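Local coordinates for protein endoglucanase (Mytilus edulis, PDB 1WC2) that hydrolyses internal beta-1,4-glucosidic linkages of cellulose and related beta-glucans, acts on soluble carboxymethylcellulose and also shows expansin activity, at residues W43-F48 against N135-V140; C72-T77 against T151-N156. All blocks are in the same frame, centred on the assembly; numbering follows the deposited sequence.

Contact 1: residues W43-F48 against N135-V140; sequences WNAGSF and NGRSQV
Two loops of the double-psi beta-barrel meet where the Q139 amide bridges the carbonyls of A45 and S47: one precedes strand 49-53, the other leaves strand 129-134 through a type I turn from N135 to S138. Both N-H groups of Q139 NE2 are used, one on A45 O at 2.9 Å, the other on S47 O at 3.0 Å. The second bond is nearly straight (168°) and its acceptor lies in the amide plane; in both, NE2 sits above the carbonyl plane. CG of Q139 lies between backbone N and carbonyl carbon (chi1 55°), and the chain bends at chi2. Q139 OE1 accepts R137 N at 3.0 Å; three bonds, two from NE2 and one to OE1, would hold the amide's rotation. An alanine in place of Q139 would probably leave the A45 and S47 carbonyls without this shared donor and R137 N without its acceptor. F48 presents its ring edge, in plane, to Q139 O, with CE2 3.4 Å from it, while F97 meets the ring from the barrel. R137 lays CD 3.5 Å from A45 O. One side-chain amide thus joins loops at strand ends of the double-psi beta-barrel typical of GH45 enzymes.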
# COMPACT_ATOMS: atom_id res chain seq x y z
N TRP A 43 -5.41 15.09 7.22
CA TRP A 43 -4.08 14.48 7.14
C TRP A 43 -3.87 13.46 6.02
O TRP A 43 -2.73 13.17 5.63
CB TRP A 43 -3.66 13.85 8.49
CG TRP A 43 -4.63 12.85 9.13
CD1 TRP A 43 -5.55 13.12 10.11
CD2 TRP A 43 -4.70 11.44 8.90
NE1 TRP A 43 -6.21 11.98 10.47
CE2 TRP A 43 -5.72 10.93 9.74
CE3 TRP A 43 -4.03 10.56 8.04
CZ2 TRP A 43 -6.06 9.59 9.76
CZ3 TRP A 43 -4.37 9.23 8.07
CH2 TRP A 43 -5.40 8.76 8.90
N ASN A 44 -4.95 12.92 5.47
CA ASN A 44 -4.79 11.77 4.57
C ASN A 44 -4.03 12.15 3.28
O ASN A 44 -3.20 11.39 2.79
CB ASN A 44 -6.13 11.15 4.12
CG ASN A 44 -7.10 10.82 5.26
OD1 ASN A 44 -7.34 11.63 6.15
ND2 ASN A 44 -7.75 9.66 5.16
N ALA A 45 -4.36 13.30 2.71
CA ALA A 45 -3.90 13.65 1.37
C ALA A 45 -2.38 13.75 1.23
O ALA A 45 -1.84 13.44 0.17
CB ALA A 45 -4.55 14.96 0.90
N GLY A 46 -1.71 14.19 2.31
CA GLY A 46 -0.29 14.42 2.29
C GLY A 46 0.50 13.33 3.01
O GLY A 46 1.71 13.43 3.11
N SER A 47 -0.18 12.29 3.51
CA SER A 47 0.50 11.21 4.25
C SER A 47 0.94 10.06 3.35
O SER A 47 0.51 9.95 2.20
CB SER A 47 -0.45 10.64 5.31
OG SER A 47 -0.62 11.57 6.37
N PHE A 48 1.83 9.22 3.89
CA PHE A 48 2.20 7.95 3.29
C PHE A 48 1.13 6.92 3.70
O PHE A 48 1.20 6.30 4.77
CB PHE A 48 3.61 7.52 3.71
CG PHE A 48 4.73 8.32 3.05
CD1 PHE A 48 5.83 8.73 3.80
CD2 PHE A 48 4.73 8.59 1.68
CE1 PHE A 48 6.89 9.43 3.20
CE2 PHE A 48 5.79 9.28 1.09
CZ PHE A 48 6.87 9.69 1.85
N ASN A 135 -0.56 9.47 -4.03
CA ASN A 135 0.45 10.33 -4.67
C ASN A 135 -0.11 11.65 -5.22
O ASN A 135 0.55 12.32 -6.03
CB ASN A 135 1.18 9.58 -5.78
CG ASN A 135 2.46 10.30 -6.22
OD1 ASN A 135 3.30 10.66 -5.38
ND2 ASN A 135 2.60 10.53 -7.53
N GLY A 136 -1.29 12.02 -4.76
CA GLY A 136 -1.93 13.23 -5.27
C GLY A 136 -1.15 14.50 -4.97
O GLY A 136 -1.34 15.52 -5.64
N ARG A 137 -0.27 14.46 -3.96
CA ARG A 137 0.60 15.59 -3.61
C ARG A 137 2.07 15.31 -3.93
O ARG A 137 2.96 15.99 -3.43
CB ARG A 137 0.38 15.98 -2.14
CG ARG A 137 -1.02 16.55 -1.92
CD ARG A 137 -1.35 16.83 -0.48
NE ARG A 137 -0.58 17.95 0.05
CZ ARG A 137 -0.90 19.24 -0.06
NH1 ARG A 137 -2.00 19.61 -0.69
NH2 ARG A 137 -0.11 20.16 0.48
N SER A 138 2.30 14.29 -4.78
CA SER A 138 3.63 13.90 -5.24
C SER A 138 4.55 13.46 -4.09
O SER A 138 5.77 13.50 -4.20
CB SER A 138 4.28 15.02 -6.08
OG SER A 138 3.51 15.30 -7.24
N GLN A 139 3.95 12.97 -3.00
CA GLN A 139 4.76 12.48 -1.89
C GLN A 139 5.63 11.27 -2.27
O GLN A 139 6.71 11.06 -1.70
CB GLN A 139 3.91 12.17 -0.65
CG GLN A 139 2.74 11.19 -0.84
CD GLN A 139 1.41 11.90 -1.12
OE1 GLN A 139 1.27 12.60 -2.13
NE2 GLN A 139 0.45 11.74 -0.22
N VAL A 140 5.15 10.46 -3.21
CA VAL A 140 5.89 9.29 -3.67
C VAL A 140 6.78 9.61 -4.88
O VAL A 140 7.97 9.35 -4.85
CB VAL A 140 4.97 8.07 -3.92
CG1 VAL A 140 5.78 6.85 -4.35
CG2 VAL A 140 4.16 7.75 -2.65

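Contact 2: residues C72-T77 against T151-N156; sequences CIKLTT and TWEVVN
Segments 72-77 and 151-156, on strands 72-78 and 148-155, run antiparallel in the barrel sheet, and W152 fits its CB against both I73 and L75, the residues that flank K74 on the facing strand. L75 CD2 comes within 3.6 Å of W152 CB, and I73 CG2 lies 3.8 Å from the same carbon, so two branched side chains form a shallow notch and the tryptophan's first carbon fills it. CG of W152 stands between its backbone N and carbonyl carbon (chi1 69°), and in the indole beyond it W152 CE3 lies 4.1 Å from I73 CG2, which is set obliquely to the ring. The indole also meets Y56 and gives its NE1 proton to S15 OG. Farther along this face, I73 CD1 reaches V154 CG2 at 4.0 Å.

The other face carries C72, K74 and T76 against T151, E153 and V155. Here the bump is K74 CB, which rests on V155 CG1 at 3.8 Å and has E153 CG on it as well. K74 and E153 then lie side by side, pointing the same way; in the conformer given, E153 OE2 touches K74 CD, and K74 NZ lies 4.6 Å from E153 OE2, beyond a salt bridge. T76 CB meets T151 OG1 at the far end, while T96 of the next strand touches K74 and V155.

Between the faces, T76 and T151 exchange two backbone hydrogen bonds, as do K74 and E153. Water 1 joins C72 N to V155 O; water 2 lies within hydrogen-bonding distance of K74 O, E153 OE2 and T76 OG1. The chemistry thus implies a seam held by backbone bonds and apolar packing, in which opposite charges probably add only a mild attraction and a water lies between the E153 carboxylate, the K74 backbone and the T76 hydroxyl.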
# COMPACT_ATOMS: atom_id res chain seq x y z
N CYS A 72 0.72 -0.69 9.38
CA CYS A 72 1.81 -0.05 8.65
C CYS A 72 2.74 -1.08 8.02
O CYS A 72 3.13 -2.08 8.66
CB CYS A 72 2.58 0.92 9.55
SG CYS A 72 1.64 2.42 9.92
N ILE A 73 3.09 -0.81 6.76
CA ILE A 73 3.94 -1.65 5.93
C ILE A 73 5.15 -0.83 5.48
O ILE A 73 5.00 0.20 4.82
CB ILE A 73 3.18 -2.14 4.67
CG1 ILE A 73 1.85 -2.81 5.02
CG2 ILE A 73 4.11 -3.03 3.82
CD1 ILE A 73 1.99 -4.06 5.77
N LYS A 74 6.34 -1.30 5.84
CA LYS A 74 7.59 -0.70 5.40
C LYS A 74 8.02 -1.32 4.08
O LYS A 74 8.18 -2.55 4.00
CB LYS A 74 8.68 -0.89 6.46
CG LYS A 74 10.01 -0.23 6.10
CD LYS A 74 11.04 -0.36 7.21
CE LYS A 74 12.39 0.27 6.84
NZ LYS A 74 13.42 -0.04 7.87
N LEU A 75 8.15 -0.49 3.05
CA LEU A 75 8.56 -0.92 1.72
C LEU A 75 10.01 -0.54 1.49
O LEU A 75 10.41 0.59 1.80
CB LEU A 75 7.69 -0.25 0.66
CG LEU A 75 6.19 -0.58 0.69
CD1 LEU A 75 5.50 0.11 -0.48
CD2 LEU A 75 5.97 -2.08 0.65
N THR A 76 10.79 -1.46 0.93
CA THR A 76 12.18 -1.22 0.54
C THR A 76 12.32 -1.48 -0.96
O THR A 76 11.93 -2.54 -1.45
CB THR A 76 13.11 -2.15 1.34
OG1 THR A 76 12.97 -1.87 2.74
CG2 THR A 76 14.58 -1.89 0.99
N THR A 77 12.89 -0.53 -1.70
CA THR A 77 13.01 -0.70 -3.15
C THR A 77 14.05 -1.76 -3.49
O THR A 77 15.11 -1.84 -2.85
CB THR A 77 13.37 0.62 -3.86
OG1 THR A 77 14.62 1.10 -3.34
CG2 THR A 77 12.31 1.69 -3.60
N THR A 151 10.37 -4.98 -1.52
CA THR A 151 10.12 -6.00 -0.50
C THR A 151 9.41 -5.32 0.68
O THR A 151 9.55 -4.11 0.88
CB THR A 151 11.42 -6.71 -0.04
OG1 THR A 151 12.39 -5.73 0.38
CG2 THR A 151 12.05 -7.48 -1.20
N TRP A 152 8.64 -6.09 1.44
CA TRP A 152 7.70 -5.52 2.41
C TRP A 152 7.74 -6.25 3.75
O TRP A 152 8.03 -7.45 3.83
CB TRP A 152 6.28 -5.50 1.84
CG TRP A 152 5.67 -6.86 1.68
CD1 TRP A 152 5.81 -7.70 0.62
CD2 TRP A 152 4.76 -7.50 2.57
NE1 TRP A 152 5.08 -8.84 0.82
CE2 TRP A 152 4.41 -8.74 2.01
CE3 TRP A 152 4.19 -7.14 3.81
CZ2 TRP A 152 3.52 -9.62 2.63
CZ3 TRP A 152 3.31 -8.01 4.42
CH2 TRP A 152 2.98 -9.23 3.83
N GLU A 153 7.40 -5.52 4.81
CA GLU A 153 7.34 -6.07 6.16
C GLU A 153 6.37 -5.22 6.99
O GLU A 153 6.17 -4.03 6.71
CB GLU A 153 8.74 -6.07 6.79
CG GLU A 153 9.26 -4.67 6.99
CD GLU A 153 10.74 -4.57 7.36
OE1 GLU A 153 11.10 -5.04 8.46
OE2 GLU A 153 11.52 -4.00 6.56
N VAL A 154 5.76 -5.82 8.01
CA VAL A 154 4.91 -5.11 8.95
C VAL A 154 5.77 -4.45 10.03
O VAL A 154 6.69 -5.07 10.58
CB VAL A 154 3.89 -6.08 9.60
CG1 VAL A 154 3.03 -5.38 10.65
CG2 VAL A 154 3.00 -6.72 8.53
N VAL A 155 5.47 -3.19 10.34
CA VAL A 155 6.18 -2.41 11.35
C VAL A 155 5.20 -1.62 12.22
O VAL A 155 4.03 -1.45 11.87
CB VAL A 155 7.20 -1.43 10.71
CG1 VAL A 155 8.31 -2.19 9.99
CG2 VAL A 155 6.51 -0.47 9.75
N ASN A 156 5.68 -1.14 13.36
CA ASN A 156 4.93 -0.26 14.26
C ASN A 156 4.85 1.14 13.67
O ASN A 156 5.86 1.76 13.38
CB ASN A 156 5.62 -0.22 15.62
CG ASN A 156 4.81 0.51 16.67
OD1 ASN A 156 4.48 1.67 16.52
ND2 ASN A 156 4.50 -0.18 17.76
O HOH W 1 1.32 -1.79 12.04
O HOH W 2 10.95 -3.30 3.99

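Overall arrangement
Contacts 1 and 2 show one barrel held together at two levels: loops pinned by a side-chain amide, and strands paired through their backbones. Their centres lie about 17 Å apart and their nearest atoms about 6 Å, so they do not touch. Strand 94-100 lies between them in the packing: F97 meets F48 of contact 1 and is hydrogen-bonded through its backbone to I73 of contact 2. The segments alternate along the chain. Each contact has a side chain about 10 Å from that of D132, the probable proton donor: V140 in contact 1 and L75 in contact 2. A45 stands equally far from D24, the probable nucleophile.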